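Local coordinates for dual function macrocyclase-peptidase POPB (Galerina marginata, PDB 5N4B), which cleaves peptides on the C-terminal side of proline and cyclises peptide precursors in the biosynthesis of amanitin toxins, at residues Gln105-Leu110 / Asp134-Ala139; Gly145-Lys150 / Ala161-Gly166. The protein carries 1 engineered substitution. All blocks are in the same frame, centred on the assembly; numbering follows the deposited sequence.

Contact 1 of 2, residues Gln105-Leu110 / Asp134-Ala139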
loop_
_atom_site.group_PDB
_atom_site.type_symbol
_atom_site.label_atom_id
_atom_site.label_comp_id
_atom_site.label_asym_id
_atom_site.label_seq_id
_atom_site.Cartn_x
_atom_site.Cartn_y
_atom_site.Cartn_z
ATOM N N GLN A 105 -16.244 12.407 -1.670
ATOM C CA GLN A 105 -15.552 12.806 -2.901
ATOM C C GLN A 105 -14.524 11.759 -3.298
ATOM O O GLN A 105 -13.845 11.151 -2.462
ATOM C CB GLN A 105 -14.900 14.187 -2.726
ATOM C CG GLN A 105 -15.871 15.330 -2.400
ATOM C CD GLN A 105 -15.122 16.575 -2.197
ATOM O OE1 GLN A 105 -14.701 16.896 -1.091
ATOM N NE2 GLN A 105 -14.972 17.347 -3.261
ATOM N N SER A 106 -14.376 11.598 -4.604
ATOM C CA SER A 106 -13.491 10.557 -5.102
ATOM C C SER A 106 -12.039 10.939 -4.924
ATOM O O SER A 106 -11.186 10.063 -4.776
ATOM C CB SER A 106 -13.777 10.280 -6.561
ATOM O OG SER A 106 -15.051 9.627 -6.674
ATOM N N GLN A 107 -11.745 12.237 -4.927
ATOM C CA GLN A 107 -10.402 12.726 -4.627
ATOM C C GLN A 107 -10.544 13.878 -3.633
ATOM O O GLN A 107 -11.415 14.743 -3.790
ATOM C CB GLN A 107 -9.621 13.200 -5.861
ATOM C CG GLN A 107 -9.439 12.153 -6.965
ATOM C CD GLN A 107 -8.634 12.658 -8.137
ATOM O OE1 GLN A 107 -7.415 12.780 -8.053
ATOM N NE2 GLN A 107 -9.307 12.930 -9.218
ATOM N N SER A 108 -9.702 13.879 -2.629
ATOM C CA SER A 108 -9.692 14.941 -1.652
ATOM C C SER A 108 -9.042 16.184 -2.257
ATOM O O SER A 108 -8.268 16.113 -3.210
ATOM C CB SER A 108 -8.977 14.512 -0.384
ATOM O OG SER A 108 -9.672 13.393 0.132
ATOM N N VAL A 109 -9.364 17.330 -1.674
ATOM C CA VAL A 109 -9.026 18.641 -2.219
ATOM C C VAL A 109 -7.999 19.324 -1.327
ATOM O O VAL A 109 -8.130 19.325 -0.105
ATOM C CB VAL A 109 -10.287 19.512 -2.339
ATOM C CG1 VAL A 109 -9.966 20.879 -2.856
ATOM C CG2 VAL A 109 -11.283 18.781 -3.264
ATOM N N LEU A 110 -6.981 19.910 -1.950
ATOM C CA LEU A 110 -5.921 20.593 -1.229
ATOM C C LEU A 110 -6.354 22.029 -0.951
ATOM O O LEU A 110 -6.545 22.832 -1.877
ATOM C CB LEU A 110 -4.622 20.542 -2.023
ATOM C CG LEU A 110 -3.316 20.983 -1.401
ATOM C CD1 LEU A 110 -3.105 20.306 -0.024
ATOM C CD2 LEU A 110 -2.147 20.683 -2.343
ATOM N N ASP A 134 -7.790 21.314 -6.619
ATOM C CA ASP A 134 -8.887 20.341 -6.630
ATOM C C ASP A 134 -8.613 19.314 -7.723
ATOM O O ASP A 134 -8.853 19.590 -8.910
ATOM C CB ASP A 134 -10.226 21.034 -6.861
ATOM C CG ASP A 134 -11.395 20.081 -6.820
ATOM O OD1 ASP A 134 -11.144 18.862 -6.803
ATOM O OD2 ASP A 134 -12.557 20.556 -6.809
ATOM N N PRO A 135 -8.088 18.136 -7.403
ATOM C CA PRO A 135 -7.755 17.197 -8.479
ATOM C C PRO A 135 -8.973 16.716 -9.235
ATOM O O PRO A 135 -8.825 16.162 -10.344
ATOM C CB PRO A 135 -7.052 16.053 -7.747
ATOM C CG PRO A 135 -7.031 16.329 -6.382
ATOM C CD PRO A 135 -7.775 17.600 -6.079
ATOM N N ASN A 136 -10.178 16.877 -8.688
ATOM C CA ASN A 136 -11.341 16.410 -9.400
ATOM C C ASN A 136 -11.555 17.203 -10.675
ATOM O O ASN A 136 -12.341 16.759 -11.521
ATOM C CB ASN A 136 -12.577 16.495 -8.502
ATOM C CG ASN A 136 -12.447 15.670 -7.236
ATOM O OD1 ASN A 136 -12.589 14.444 -7.257
ATOM N ND2 ASN A 136 -12.194 16.321 -6.133
ATOM N N VAL A 137 -10.972 18.386 -10.815
ATOM C CA VAL A 137 -11.174 19.131 -12.053
ATOM C C VAL A 137 -10.078 18.906 -13.084
ATOM O O VAL A 137 -10.074 19.557 -14.131
ATOM C CB VAL A 137 -11.413 20.618 -11.798
ATOM C CG1 VAL A 137 -12.547 20.820 -10.817
ATOM C CG2 VAL A 137 -10.203 21.280 -11.319
ATOM N N LEU A 138 -9.143 17.989 -12.806
ATOM C CA LEU A 138 -8.117 17.691 -13.807
ATOM C C LEU A 138 -8.751 17.212 -15.117
ATOM O O LEU A 138 -8.224 17.481 -16.193
ATOM C CB LEU A 138 -7.117 16.673 -13.244
ATOM C CG LEU A 138 -6.129 17.271 -12.242
ATOM C CD1 LEU A 138 -5.491 16.131 -11.486
ATOM C CD2 LEU A 138 -5.099 18.163 -12.893
ATOM N N ALA A 139 -9.842 16.471 -15.027
ATOM C CA ALA A 139 -10.690 16.136 -16.173
ATOM C C ALA A 139 -12.147 16.228 -15.740
ATOM O O ALA A 139 -12.533 15.638 -14.727
ATOM C CB ALA A 139 -10.363 14.735 -16.732
HETATM O O HOH W 1 -14.295 20.177 -4.533
HETATM O O HOH W 2 -15.757 13.550 -6.441
HETATM O O HOH W 3 -12.169 12.709 -9.378
#

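Contact 2 of 2, residues Gly145-Lys150 / Ala161-Gly166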
loop_
_atom_site.group_PDB
_atom_site.type_symbol
_atom_site.label_atom_id
_atom_site.label_comp_id
_atom_site.label_asym_id
_atom_site.label_seq_id
_atom_site.Cartn_x
_atom_site.Cartn_y
_atom_site.Cartn_z
ATOM N N GLY A 145 -6.540 11.511 -12.392
ATOM C CA GLY A 145 -6.336 11.559 -10.959
ATOM C C GLY A 145 -4.951 12.044 -10.636
ATOM O O GLY A 145 -3.992 11.779 -11.367
ATOM N N MET A 146 -4.837 12.734 -9.515
ATOM C CA MET A 146 -3.553 13.141 -8.990
ATOM C C MET A 146 -3.061 12.020 -8.100
ATOM O O MET A 146 -3.734 11.642 -7.140
ATOM C CB MET A 146 -3.661 14.437 -8.205
ATOM C CG MET A 146 -2.294 14.907 -7.706
ATOM S SD MET A 146 -2.374 16.255 -6.559
ATOM C CE MET A 146 -2.914 15.394 -5.092
ATOM N N VAL A 147 -1.904 11.501 -8.423
ATOM C CA VAL A 147 -1.392 10.336 -7.731
ATOM C C VAL A 147 -0.242 10.641 -6.783
ATOM O O VAL A 147 0.078 9.803 -5.929
ATOM C CB VAL A 147 -1.006 9.212 -8.704
ATOM C CG1 VAL A 147 -2.204 8.774 -9.485
ATOM C CG2 VAL A 147 0.081 9.649 -9.652
ATOM N N LEU A 148 0.373 11.801 -6.873
ATOM C CA LEU A 148 1.451 12.207 -5.986
ATOM C C LEU A 148 1.633 13.715 -6.153
ATOM O O LEU A 148 1.410 14.240 -7.238
ATOM C CB LEU A 148 2.779 11.499 -6.390
ATOM C CG LEU A 148 3.908 11.553 -5.420
ATOM C CD1 LEU A 148 3.512 10.758 -4.202
ATOM C CD2 LEU A 148 5.147 10.917 -6.056
ATOM N N CYS A 149 2.094 14.393 -5.106
ATOM C CA CYS A 149 2.410 15.805 -5.208
ATOM C C CYS A 149 3.482 16.213 -4.221
ATOM O O CYS A 149 3.746 15.533 -3.212
ATOM C CB CYS A 149 1.164 16.685 -5.096
ATOM S SG CYS A 149 0.406 16.676 -3.470
ATOM N N LYS A 150 4.090 17.366 -4.510
ATOM C CA LYS A 150 5.195 17.864 -3.680
ATOM C C LYS A 150 5.376 19.351 -3.929
ATOM O O LYS A 150 5.671 19.765 -5.060
ATOM C CB LYS A 150 6.502 17.102 -4.001
ATOM C CG LYS A 150 7.580 17.245 -2.926
ATOM C CD LYS A 150 7.193 16.359 -1.715
ATOM C CE LYS A 150 8.254 16.068 -0.761
ATOM N NZ LYS A 150 9.338 15.196 -1.354
ATOM N N ALA A 161 1.723 14.893 -9.993
ATOM C CA ALA A 161 1.728 13.786 -10.932
ATOM C C ALA A 161 0.304 13.372 -11.244
ATOM O O ALA A 161 -0.498 13.139 -10.320
ATOM C CB ALA A 161 2.494 12.593 -10.347
ATOM N N VAL A 162 -0.000 13.256 -12.532
ATOM C CA VAL A 162 -1.350 12.990 -13.016
ATOM C C VAL A 162 -1.338 11.716 -13.840
ATOM O O VAL A 162 -0.486 11.535 -14.704
ATOM C CB VAL A 162 -1.842 14.163 -13.863
ATOM C CG1 VAL A 162 -3.236 13.863 -14.395
ATOM C CG2 VAL A 162 -1.843 15.456 -13.003
ATOM N N SER A 163 -2.302 10.859 -13.576
ATOM C CA SER A 163 -2.565 9.643 -14.338
ATOM C C SER A 163 -3.939 9.763 -14.980
ATOM O O SER A 163 -4.817 10.472 -14.474
ATOM C CB SER A 163 -2.531 8.386 -13.477
ATOM O OG SER A 163 -1.198 8.102 -13.101
ATOM N N HIS A 164 -4.124 9.093 -16.111
ATOM C CA HIS A 164 -5.390 9.029 -16.813
ATOM C C HIS A 164 -5.795 7.588 -17.030
ATOM O O HIS A 164 -4.952 6.707 -17.105
ATOM C CB HIS A 164 -5.243 9.671 -18.194
ATOM C CG HIS A 164 -4.915 11.122 -18.119
ATOM N ND1 HIS A 164 -5.890 12.091 -18.105
ATOM C CD2 HIS A 164 -3.735 11.765 -17.994
ATOM C CE1 HIS A 164 -5.320 13.279 -18.014
ATOM N NE2 HIS A 164 -4.012 13.106 -17.929
ATOM N N LEU A 165 -7.106 7.354 -17.128
ATOM C CA LEU A 165 -7.599 6.038 -17.451
ATOM C C LEU A 165 -6.905 5.556 -18.704
ATOM O O LEU A 165 -6.749 6.295 -19.676
ATOM C CB LEU A 165 -9.126 6.119 -17.668
ATOM C CG LEU A 165 -9.935 6.454 -16.400
ATOM C CD1 LEU A 165 -11.433 6.578 -16.763
ATOM C CD2 LEU A 165 -9.722 5.428 -15.288
ATOM N N GLY A 166 -6.474 4.300 -18.689
ATOM C CA GLY A 166 -5.784 3.706 -19.799
ATOM C C GLY A 166 -4.282 3.900 -19.842
ATOM O O GLY A 166 -3.644 3.393 -20.775
#

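Contact 1 of 2, residues Gln105-Leu110 / Asp134-Ala139
Asn136 sets its CG anti to its own carbonyl carbon (chi1 -59°), while Asp134 turns CG anti to its backbone N (chi1 -177°), so that amide and carboxylate meet, with the amide also turned to Gln107. Asp134 OD1 closes an Asx turn with Asn136 N, which comes from above the carboxylate plane, and with its syn lone pair also takes the side-chain amide, Asn136 ND2 to Asp134 OD1 being 2.8 Å. OD1 is thus gripped twice by one residue, while the Asn136 amide is held by the two acceptors of its ND2, Asp134 OD1 and Gln107 O. All this happens where the chain leaves one beta-propeller blade, after strand 129-133, for the next.

The same ND2 reaches across to the loop ahead of strand 109-113: Asn136 ND2 to Gln107 O is 2.9 Å and nearly straight (163°). Gln107 O lies close to the plane of the Asn136 amide, whereas ND2 stands above the plane of the Gln107 carbonyl, off its lone pairs. Asn136 OD1 faces Gln107 N at 3.3 Å, a bent, weak bond. One Asn amide thus bonds to both the carbonyl and, weakly, the N-H of a single residue, Gln107.

Gln107 extends beyond CG and crosses obliquely over Pro135, its OE1 lying 3.3 Å from Pro135 CB. Its polar end is held by Met146 and Ala144 of strand 144-151. Further along, Pro135 CD rests 3.3 Å from Ser108 O, and Val109 CG2 sits 3.5 Å from Asp134 OD1, a methyl beside the carboxylate.

Waters bridge the polar groups. One molecule links Gln105 NE2 to Asp134 OD2, whereas another accepts from Gln107 NE2 and donates to Asn136 OD1, 2.8 Å from the water oxygen.

Contact 2 of 2, residues Gly145-Lys150 / Ala161-Gly166
Strands 145-150 and 161-164 run antiparallel with a marked twist, 142° between their directions, as neighbouring strands of a beta-propeller blade. Gly145 and Ser163 form a hydrogen-bonded pair, with Gly145 N to Ser163 O at 2.9 Å; the return bond from Ser163 N runs nearly along the Gly145 C=O axis. Met146 and Val162 follow as a non-hydrogen-bonded pair, and two CA-H...O contacts fill the interval, Val162 CA lying 3.3 Å from Gly145 O and Met146 CA facing Ala161 O.

Beyond this the ladder is interrupted by a beta bulge. Val147 and Leu148 together stand opposite Ala161, because the Val147 psi of -15° kinks the strand. Val147 N gives its hydrogen to Ala161 O, and Ala161 N answers to Leu148 O, 2.8 Å away and almost straight at 177°.

The bulge brings the Val147 methyls against the Ala161 and Ser163 side chains. Its CG2, in the crowded position between backbone N and carbonyl carbon, lies 3.9 Å from Ala161 CB, while CG1, beside the backbone N, comes 3.8 Å from Ser163 OG. Leu148 touches Ala161 only at its base, CB to CB 4.1 Å, before CG swings anti to the backbone N; Phe201 of strand 198-201 packs on both residues. On the other face Met146 CG passes 3.6 Å from Ala161 O.

Ser163 OG is buried and has partners elsewhere: the backbone O of His699, the charge-relay histidine, and Ser170 OG. Strand 157-164 of the propeller thus bonds directly to the catalytic histidine's main chain, consistent with a closed enzyme in which the propeller helps hold that residue in place.

Contact 1 closes before contact 2 opens along the chain, and their centres lie about 11 Å apart in the seven-bladed propeller domain. Contact 1 ties the blade of strands 84-90 to 129-133 to the loop leaving it; contact 2 pairs the first two strands of the following blade, 144-151 and 157-164. They meet directly: Gln107 OE1 is 3.0 Å from Met146 N, a probable hydrogen bond, and Pro135 packs on Met146. The two blades are therefore joined by side chains as well as by the connecting chain. Both contacts also reach the bound peptide, through Ser108 and Leu110 in one and Cys149 and Lys150 in the other.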